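Local coordinates for protein sugar kinase, pfkB family (Thermotoga maritima, PDB 2AJR) that probably phosphorylates a sugar such as fructose 1-phosphate at the expense of ATP, as a carbohydrate kinase of the PfkB family, at residues Asn56-Leu61 with Val66-Thr71; Phe180-Pro185 with Ala271-Val276; Met293-Phe298 with Asp323-Glu328. All coordinates share one frame; numbering follows the deposited sequence.

Interaction 1 (Asn56-Leu61 with Val66-Thr71); sequences NVSIAL and VPSVAT. With ACT (acetate ion), chain D.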
loop_
_atom_site.group_PDB
_atom_site.type_symbol
_atom_site.label_atom_id
_atom_site.label_comp_id
_atom_site.label_asym_id
_atom_site.label_seq_id
_atom_site.Cartn_x
_atom_site.Cartn_y
_atom_site.Cartn_z
ATOM N N ASN A 56 -15.626 -8.023 7.886
ATOM C CA ASN A 56 -16.073 -6.840 8.628
ATOM C C ASN A 56 -17.395 -7.166 9.351
ATOM O O ASN A 56 -17.636 -6.678 10.459
ATOM C CB ASN A 56 -16.269 -5.601 7.725
ATOM C CG ASN A 56 -14.965 -5.050 7.103
ATOM O OD1 ASN A 56 -13.883 -5.056 7.699
ATOM N ND2 ASN A 56 -15.102 -4.514 5.901
ATOM N N VAL A 57 -18.240 -7.987 8.720
ATOM C CA VAL A 57 -19.490 -8.425 9.356
ATOM C C VAL A 57 -19.186 -9.259 10.591
ATOM O O VAL A 57 -19.822 -9.068 11.617
ATOM C CB VAL A 57 -20.410 -9.205 8.391
ATOM C CG1 VAL A 57 -21.554 -9.878 9.142
ATOM C CG2 VAL A 57 -20.949 -8.280 7.311
ATOM N N SER A 58 -18.200 -10.148 10.508
ATOM C CA SER A 58 -17.737 -10.874 11.687
ATOM C C SER A 58 -17.233 -9.941 12.781
ATOM O O SER A 58 -17.558 -10.115 13.952
ATOM C CB SER A 58 -16.635 -11.869 11.324
ATOM O OG SER A 58 -17.166 -12.998 10.639
ATOM N N ILE A 59 -16.432 -8.951 12.410
ATOM C CA ILE A 59 -15.937 -7.983 13.393
ATOM C C ILE A 59 -17.143 -7.251 14.009
ATOM O O ILE A 59 -17.283 -7.215 15.227
ATOM C CB ILE A 59 -14.890 -7.005 12.774
ATOM C CG1 ILE A 59 -13.617 -7.785 12.395
ATOM C CG2 ILE A 59 -14.552 -5.854 13.744
ATOM C CD1 ILE A 59 -12.723 -7.105 11.353
ATOM N N ALA A 60 -18.015 -6.710 13.163
ATOM C CA ALA A 60 -19.273 -6.084 13.600
ATOM C C ALA A 60 -20.099 -6.961 14.568
ATOM O O ALA A 60 -20.492 -6.515 15.646
ATOM C CB ALA A 60 -20.118 -5.719 12.396
ATOM N N LEU A 61 -20.370 -8.202 14.186
ATOM C CA LEU A 61 -21.123 -9.093 15.057
ATOM C C LEU A 61 -20.424 -9.316 16.415
ATOM O O LEU A 61 -21.097 -9.376 17.462
ATOM C CB LEU A 61 -21.413 -10.425 14.360
ATOM C CG LEU A 61 -22.415 -10.347 13.211
ATOM C CD1 LEU A 61 -22.490 -11.689 12.491
ATOM C CD2 LEU A 61 -23.793 -9.910 13.697
ATOM N N VAL A 66 -22.208 -11.402 19.264
ATOM C CA VAL A 66 -22.620 -12.556 18.464
ATOM C C VAL A 66 -21.384 -13.208 17.828
ATOM O O VAL A 66 -20.634 -12.539 17.134
ATOM C CB VAL A 66 -23.620 -12.128 17.381
ATOM C CG1 VAL A 66 -24.026 -13.314 16.502
ATOM C CG2 VAL A 66 -24.837 -11.480 18.039
ATOM N N PRO A 67 -21.167 -14.515 18.074
ATOM C CA PRO A 67 -20.022 -15.210 17.496
ATOM C C PRO A 67 -20.237 -15.550 16.037
ATOM O O PRO A 67 -21.386 -15.617 15.573
ATOM C CB PRO A 67 -19.914 -16.485 18.333
ATOM C CG PRO A 67 -21.268 -16.705 18.918
ATOM C CD PRO A 67 -21.997 -15.400 18.914
ATOM N N SER A 68 -19.141 -15.727 15.303
ATOM C CA SER A 68 -19.240 -16.156 13.920
ATOM C C SER A 68 -18.071 -17.040 13.547
ATOM O O SER A 68 -17.030 -16.978 14.184
ATOM C CB SER A 68 -19.317 -14.944 12.965
ATOM O OG SER A 68 -18.300 -13.964 13.212
ATOM N N VAL A 69 -18.260 -17.870 12.521
ATOM C CA VAL A 69 -17.143 -18.473 11.791
ATOM C C VAL A 69 -16.908 -17.686 10.510
ATOM O O VAL A 69 -17.845 -17.448 9.742
ATOM C CB VAL A 69 -17.412 -19.928 11.409
ATOM C CG1 VAL A 69 -16.243 -20.481 10.571
ATOM C CG2 VAL A 69 -17.627 -20.761 12.663
ATOM N N ALA A 70 -15.660 -17.275 10.290
ATOM C CA ALA A 70 -15.290 -16.533 9.093
ATOM C C ALA A 70 -14.571 -17.466 8.132
ATOM O O ALA A 70 -13.566 -18.075 8.498
ATOM C CB ALA A 70 -14.392 -15.356 9.444
ATOM N N THR A 71 -15.077 -17.579 6.904
ATOM C CA THR A 71 -14.407 -18.372 5.882
ATOM C C THR A 71 -14.148 -17.594 4.570
ATOM O O THR A 71 -14.620 -16.469 4.400
ATOM C CB THR A 71 -15.188 -19.666 5.588
ATOM O OG1 THR A 71 -14.326 -20.566 4.874
ATOM C CG2 THR A 71 -16.430 -19.372 4.784
HETATM C C ACT D . -13.150 -3.692 2.098
HETATM O O ACT D . -12.037 -3.451 1.469
HETATM O OXT ACT D . -13.216 -3.455 3.350
HETATM C CH3 ACT D . -14.352 -4.288 1.423
#
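Ser58 and Ser68, together with Leu61 and Val66, join the two arms of a helix-to-strand connection, the returning half of a beta-alpha-beta unit, just downstream of the GGKG sequence typical of PfkB kinases. The two serine hydroxyls meet tip to tip, OG of Ser58 lying 3.0 Å from OG of Ser68 in a hydrogen bond. OG of Ser68 stands between its own backbone N and carbonyl carbon (chi1 49°), which brings it up to the helix. Ser58 OG also bonds to Thr16 on the neighbouring strand 14-18, so one buried hydroxyl is gripped by two others, while Ala70 CB lies 3.8 Å from that same Ser58 OG as an apolar neighbour. At the far end, Val66 N donates to Leu61 O over 2.9 Å. This is a 6→1 backbone bond (i+5 to i) of the kind found where helices end; the donor sits above the carbonyl plane. Beside it the Leu61 and Val66 CB atoms approach to 4.1 Å; Leu61 also touches Val280, and Val66 Tyr281 and Ile284, of helix 271-286. Asn56 ND2, hydrogen-bonded to Asp273 OD2, also reaches OXT of an acetate, probably from the crystallisation liquor, at 3.3 Å, a weak bond. Strand 14-18, helix 53-63 and strand 68-75, with the two strands parallel neighbours, form the beta-alpha-beta crossover expected of the ribokinase-like fold, here interrupted by strands inserted before the helix.

Interaction 2 (Phe180-Pro185 with Ala271-Val276); sequences FVEQTP and AGDAYV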
loop_
_atom_site.group_PDB
_atom_site.type_symbol
_atom_site.label_atom_id
_atom_site.label_comp_id
_atom_site.label_asym_id
_atom_site.label_seq_id
_atom_site.Cartn_x
_atom_site.Cartn_y
_atom_site.Cartn_z
ATOM N N PHE A 180 -28.185 -14.197 3.953
ATOM C CA PHE A 180 -28.015 -12.760 3.626
ATOM C C PHE A 180 -26.975 -12.631 2.513
ATOM O O PHE A 180 -25.899 -13.230 2.626
ATOM C CB PHE A 180 -27.444 -11.985 4.817
ATOM C CG PHE A 180 -28.323 -11.958 6.027
ATOM C CD1 PHE A 180 -28.404 -13.062 6.871
ATOM C CD2 PHE A 180 -29.032 -10.807 6.360
ATOM C CE1 PHE A 180 -29.203 -13.029 8.017
ATOM C CE2 PHE A 180 -29.827 -10.765 7.510
ATOM C CZ PHE A 180 -29.913 -11.882 8.337
ATOM N N VAL A 181 -27.252 -11.844 1.471
ATOM C CA VAL A 181 -26.229 -11.561 0.458
ATOM C C VAL A 181 -26.063 -10.070 0.207
ATOM O O VAL A 181 -27.048 -9.355 0.070
ATOM C CB VAL A 181 -26.546 -12.248 -0.883
ATOM C CG1 VAL A 181 -25.586 -11.764 -1.949
ATOM C CG2 VAL A 181 -26.474 -13.760 -0.746
ATOM N N GLU A 182 -24.812 -9.610 0.153
ATOM C CA GLU A 182 -24.478 -8.263 -0.353
ATOM C C GLU A 182 -23.424 -8.386 -1.460
ATOM O O GLU A 182 -22.260 -8.610 -1.172
ATOM C CB GLU A 182 -23.986 -7.314 0.772
ATOM C CG GLU A 182 -23.660 -5.866 0.270
ATOM C CD GLU A 182 -23.074 -4.914 1.339
ATOM O OE1 GLU A 182 -22.401 -5.375 2.297
ATOM O OE2 GLU A 182 -23.291 -3.688 1.206
ATOM N N GLN A 183 -23.822 -8.246 -2.722
ATOM C CA GLN A 183 -22.881 -8.363 -3.842
ATOM C C GLN A 183 -23.270 -7.458 -4.986
ATOM O O GLN A 183 -24.383 -6.977 -5.037
ATOM C CB GLN A 183 -22.798 -9.808 -4.330
ATOM C CG GLN A 183 -22.118 -10.712 -3.311
ATOM C CD GLN A 183 -21.831 -12.130 -3.807
ATOM O OE1 GLN A 183 -22.719 -12.825 -4.291
ATOM N NE2 GLN A 183 -20.583 -12.574 -3.640
ATOM N N THR A 184 -22.342 -7.245 -5.910
ATOM C CA THR A 184 -22.570 -6.396 -7.066
ATOM C C THR A 184 -23.582 -7.056 -8.019
ATOM O O THR A 184 -23.799 -8.276 -7.967
ATOM C CB THR A 184 -21.245 -6.093 -7.818
ATOM O OG1 THR A 184 -20.708 -7.307 -8.369
ATOM C CG2 THR A 184 -20.210 -5.437 -6.871
ATOM N N PRO A 185 -24.229 -6.245 -8.873
ATOM C CA PRO A 185 -25.263 -6.750 -9.775
ATOM C C PRO A 185 -24.844 -7.972 -10.576
ATOM O O PRO A 185 -25.591 -8.950 -10.653
ATOM C CB PRO A 185 -25.508 -5.563 -10.703
ATOM C CG PRO A 185 -25.243 -4.398 -9.843
ATOM C CD PRO A 185 -24.071 -4.787 -9.005
ATOM N N ALA A 271 -19.329 0.976 6.167
ATOM C CA ALA A 271 -20.664 1.259 6.686
ATOM C C ALA A 271 -21.690 0.210 6.264
ATOM O O ALA A 271 -22.608 -0.121 7.029
ATOM C CB ALA A 271 -21.129 2.658 6.225
ATOM N N GLY A 272 -21.532 -0.301 5.046
ATOM C CA GLY A 272 -22.462 -1.278 4.475
ATOM C C GLY A 272 -22.427 -2.637 5.150
ATOM O O GLY A 272 -23.429 -3.369 5.170
ATOM N N ASP A 273 -21.266 -2.975 5.700
ATOM C CA ASP A 273 -21.069 -4.225 6.430
ATOM C C ASP A 273 -21.635 -4.088 7.838
ATOM O O ASP A 273 -22.183 -5.040 8.388
ATOM C CB ASP A 273 -19.580 -4.570 6.425
ATOM C CG ASP A 273 -18.991 -4.528 4.999
ATOM O OD1 ASP A 273 -19.669 -5.006 4.053
ATOM O OD2 ASP A 273 -17.885 -3.992 4.812
ATOM N N ALA A 274 -21.520 -2.896 8.413
ATOM C CA ALA A 274 -22.247 -2.584 9.652
ATOM C C ALA A 274 -23.730 -2.776 9.423
ATOM O O ALA A 274 -24.375 -3.409 10.220
ATOM C CB ALA A 274 -21.967 -1.154 10.128
ATOM N N TYR A 275 -24.258 -2.241 8.320
ATOM C CA TYR A 275 -25.662 -2.428 7.951
ATOM C C TYR A 275 -26.034 -3.896 8.000
ATOM O O TYR A 275 -26.986 -4.279 8.676
ATOM C CB TYR A 275 -25.932 -1.894 6.545
ATOM C CG TYR A 275 -27.368 -1.473 6.311
ATOM C CD1 TYR A 275 -28.419 -2.372 6.472
ATOM C CD2 TYR A 275 -27.673 -0.170 5.925
ATOM C CE1 TYR A 275 -29.737 -1.984 6.265
ATOM C CE2 TYR A 275 -28.984 0.221 5.707
ATOM C CZ TYR A 275 -30.009 -0.690 5.886
ATOM O OH TYR A 275 -31.304 -0.312 5.679
ATOM N N VAL A 276 -25.284 -4.731 7.292
ATOM C CA VAL A 276 -25.613 -6.154 7.238
ATOM C C VAL A 276 -25.496 -6.805 8.617
ATOM O O VAL A 276 -26.364 -7.592 9.013
ATOM C CB VAL A 276 -24.757 -6.891 6.185
ATOM C CG1 VAL A 276 -24.926 -8.406 6.302
ATOM C CG2 VAL A 276 -25.175 -6.432 4.809
#
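Glu182 and Asp273 bring their carboxylates together at about a right angle, the two planes turned 78° apart, with Glu182 OE1 3.3 Å from Asp273 OD1. The two oxygens are both acceptors, and what unites them is Lys53, whose NZ forms a salt bridge with each. Glu182 arrives from the end of strand 178-182 as a straight rod: its CG is anti to the backbone N (chi1 -178°) and the chain stays extended, so that the carboxylate is carried to the first turn of helix 271-286. Asp273 has CG beside its own backbone N, which brings OD1 to the glutamate. Val276 CG2 lies 3.9 Å from Glu182 OE1 and gives the acid an apolar flank. Gly272 faces OE2, with its CA 4.1 Å from that oxygen; a beta carbon built on this glycine would come within about 3.1 Å of Glu182 OE2, a tight fit. Cutting Glu182 back to an alanine is likely to leave Lys53 without a carboxylate partner on this side and to open a gap beside Val276. Asp273 closes the GAGD sequence, whose aspartate is thought to serve as the base in related kinases, and the start of this helix probably faces the transferred phosphate. The chemistry thus implies a second-shell role for Glu182: by sharing Lys53 with Asp273, it is likely to help fix the lysine, and through it the aspartate, at the active site.

Interaction 3 (Met293-Phe298 with Asp323-Glu328); sequences MAKFGF and DHFTVE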
loop_
_atom_site.group_PDB
_atom_site.type_symbol
_atom_site.label_atom_id
_atom_site.label_comp_id
_atom_site.label_asym_id
_atom_site.label_seq_id
_atom_site.Cartn_x
_atom_site.Cartn_y
_atom_site.Cartn_z
HETATM N N MSE A 293 -35.678 -5.039 10.960
HETATM C CA MSE A 293 -34.311 -5.445 10.626
HETATM C C MSE A 293 -33.582 -4.406 9.812
HETATM O O MSE A 293 -32.470 -4.042 10.152
HETATM C CB MSE A 293 -34.290 -6.707 9.799
HETATM C CG MSE A 293 -34.269 -7.975 10.591
HETATM SE SE MSE A 293 -34.111 -9.472 9.360
HETATM C CE MSE A 293 -32.920 -8.738 8.117
ATOM N N ALA A 294 -34.198 -3.953 8.719
ATOM C CA ALA A 294 -33.592 -2.924 7.875
ATOM C C ALA A 294 -33.357 -1.618 8.645
ATOM O O ALA A 294 -32.341 -0.956 8.444
ATOM C CB ALA A 294 -34.440 -2.672 6.653
ATOM N N LYS A 295 -34.288 -1.264 9.531
ATOM C CA LYS A 295 -34.175 -0.038 10.335
ATOM C C LYS A 295 -32.997 -0.106 11.282
ATOM O O LYS A 295 -32.278 0.875 11.471
ATOM C CB LYS A 295 -35.458 0.218 11.143
ATOM C CG LYS A 295 -36.598 0.844 10.314
ATOM C CD LYS A 295 -37.967 0.744 10.992
ATOM C CE LYS A 295 -38.093 1.676 12.203
ATOM N NZ LYS A 295 -39.414 1.536 12.879
ATOM N N PHE A 296 -32.825 -1.265 11.904
ATOM C CA PHE A 296 -31.714 -1.466 12.809
ATOM C C PHE A 296 -30.408 -1.480 12.010
ATOM O O PHE A 296 -29.393 -0.944 12.456
ATOM C CB PHE A 296 -31.886 -2.766 13.595
ATOM C CG PHE A 296 -30.884 -2.941 14.706
ATOM C CD1 PHE A 296 -31.107 -2.383 15.950
ATOM C CD2 PHE A 296 -29.726 -3.664 14.504
ATOM C CE1 PHE A 296 -30.191 -2.539 16.973
ATOM C CE2 PHE A 296 -28.811 -3.829 15.518
ATOM C CZ PHE A 296 -29.040 -3.260 16.758
ATOM N N GLY A 297 -30.446 -2.077 10.822
ATOM C CA GLY A 297 -29.300 -2.080 9.933
ATOM C C GLY A 297 -28.902 -0.660 9.597
ATOM O O GLY A 297 -27.717 -0.312 9.658
ATOM N N PHE A 298 -29.900 0.166 9.279
ATOM C CA PHE A 298 -29.668 1.552 8.874
ATOM C C PHE A 298 -29.039 2.318 10.028
ATOM O O PHE A 298 -28.108 3.079 9.821
ATOM C CB PHE A 298 -30.981 2.221 8.407
ATOM C CG PHE A 298 -30.777 3.491 7.623
ATOM C CD1 PHE A 298 -30.656 4.714 8.271
ATOM C CD2 PHE A 298 -30.692 3.462 6.241
ATOM C CE1 PHE A 298 -30.451 5.883 7.547
ATOM C CE2 PHE A 298 -30.493 4.625 5.509
ATOM C CZ PHE A 298 -30.377 5.838 6.162
ATOM N N ASP A 323 -32.761 8.168 16.434
ATOM C CA ASP A 323 -33.254 9.534 16.340
ATOM C C ASP A 323 -33.092 10.175 14.954
ATOM O O ASP A 323 -33.804 11.108 14.616
ATOM C CB ASP A 323 -32.448 10.371 17.342
ATOM C CG ASP A 323 -33.277 11.413 18.052
ATOM O OD1 ASP A 323 -34.103 12.098 17.390
ATOM O OD2 ASP A 323 -33.067 11.552 19.280
ATOM N N HIS A 324 -32.146 9.687 14.166
ATOM C CA HIS A 324 -31.637 10.431 13.013
ATOM C C HIS A 324 -32.048 9.840 11.669
ATOM O O HIS A 324 -31.332 10.007 10.695
ATOM C CB HIS A 324 -30.101 10.502 13.066
ATOM C CG HIS A 324 -29.560 11.106 14.326
ATOM N ND1 HIS A 324 -28.717 10.423 15.178
ATOM C CD2 HIS A 324 -29.744 12.327 14.879
ATOM C CE1 HIS A 324 -28.401 11.200 16.198
ATOM N NE2 HIS A 324 -29.017 12.358 16.046
ATOM N N PHE A 325 -33.182 9.151 11.608
ATOM C CA PHE A 325 -33.713 8.727 10.322
ATOM C C PHE A 325 -35.223 8.621 10.329
ATOM O O PHE A 325 -35.824 8.485 11.383
ATOM C CB PHE A 325 -33.056 7.421 9.850
ATOM C CG PHE A 325 -33.382 6.223 10.693
ATOM C CD1 PHE A 325 -34.534 5.483 10.456
ATOM C CD2 PHE A 325 -32.513 5.804 11.689
ATOM C CE1 PHE A 325 -34.835 4.366 11.217
ATOM C CE2 PHE A 325 -32.797 4.676 12.459
ATOM C CZ PHE A 325 -33.967 3.959 12.223
ATOM N N THR A 326 -35.832 8.711 9.148
ATOM C CA THR A 326 -37.277 8.575 9.011
ATOM C C THR A 326 -37.578 7.343 8.191
ATOM O O THR A 326 -36.729 6.874 7.456
ATOM C CB THR A 326 -37.963 9.840 8.359
ATOM O OG1 THR A 326 -37.400 10.122 7.078
ATOM C CG2 THR A 326 -37.818 11.084 9.249
ATOM N N VAL A 327 -38.783 6.806 8.341
ATOM C CA VAL A 327 -39.310 5.772 7.446
ATOM C C VAL A 327 -40.593 6.296 6.800
ATOM O O VAL A 327 -41.490 6.771 7.488
ATOM C CB VAL A 327 -39.662 4.451 8.192
ATOM C CG1 VAL A 327 -40.088 3.367 7.178
ATOM C CG2 VAL A 327 -38.501 3.975 9.062
ATOM N N GLU A 328 -40.679 6.218 5.482
ATOM C CA GLU A 328 -41.908 6.561 4.767
ATOM C C GLU A 328 -42.379 5.280 4.110
ATOM O O GLU A 328 -41.570 4.394 3.788
ATOM C CB GLU A 328 -41.648 7.610 3.678
ATOM C CG GLU A 328 -40.662 8.714 4.067
ATOM C CD GLU A 328 -40.425 9.716 2.948
ATOM O OE1 GLU A 328 -40.456 9.296 1.781
ATOM O OE2 GLU A 328 -40.232 10.927 3.242
#
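Phe325, on the outermost strand 325-329, lies against Phe298 and Lys295 of helix 290-304, and its atoms meet them in turn from CB to the ring tip. Its CB touches the ring of Phe298, 3.8 Å from CE1. The ring follows a course set by the first torsion, which places CG between the backbone N and the carbonyl carbon (chi1 67°) and turns the ring in beside Phe298. Phe325 CG next meets Phe298 CD1 at 3.9 Å, and Phe325 CD2 lies 4.0 Å from that same CD1. The two rings slide past each other in opposite directions, their centroids 5.5 Å apart and their planes at 59°, an oblique pairing. Farther out the partner changes to Lys295: Phe325 CE1 lies 4.0 Å from Lys295 CG, and at the tip Phe325 CZ comes within 3.6 Å of Lys295 O, a carbonyl on the helix backbone. Lys295 in turn crosses both strand residues at roughly right angles. Its methylene groups run on past the aromatic ring to Val327, where Lys295 CD lies 3.8 Å from Val327 CG2, while its charged end bends off to a salt bridge with Glu292. The contact is mostly hydrocarbon, with the backbone carbonyl of Lys295 at the ring tip. Segment 293-298 runs roughly antiparallel to 325-328 (155°), and strand 325-329 borders the large sheet beside strand 254-259. Ile257 of that strand touches both phenylalanines, and Tyr275 of helix 271-286 packs against Phe298.

How the interactions relate
The three contacts come in series along the chain and all reach the large mixed sheet. Interactions 1 and 2 have centres about 13 Å apart and touch directly: Asn56 ND2 lies 3.0 Å from Asp273 OD2, probably a hydrogen bond that may help to position the aspartate. Interactions 2 and 3, with centres about 16 Å apart, are joined through the consecutive helices 271-286 and 290-304, where Tyr275 OH lies 3.0 Å from Ala294 O, a probable hydrogen bond. Interactions 1 and 3, about 22 Å between centres, do not meet, their nearest atoms being about 8 Å apart. Helix 271-286, through helix 290-304, thus links the probable active site to the outermost strand 325-329.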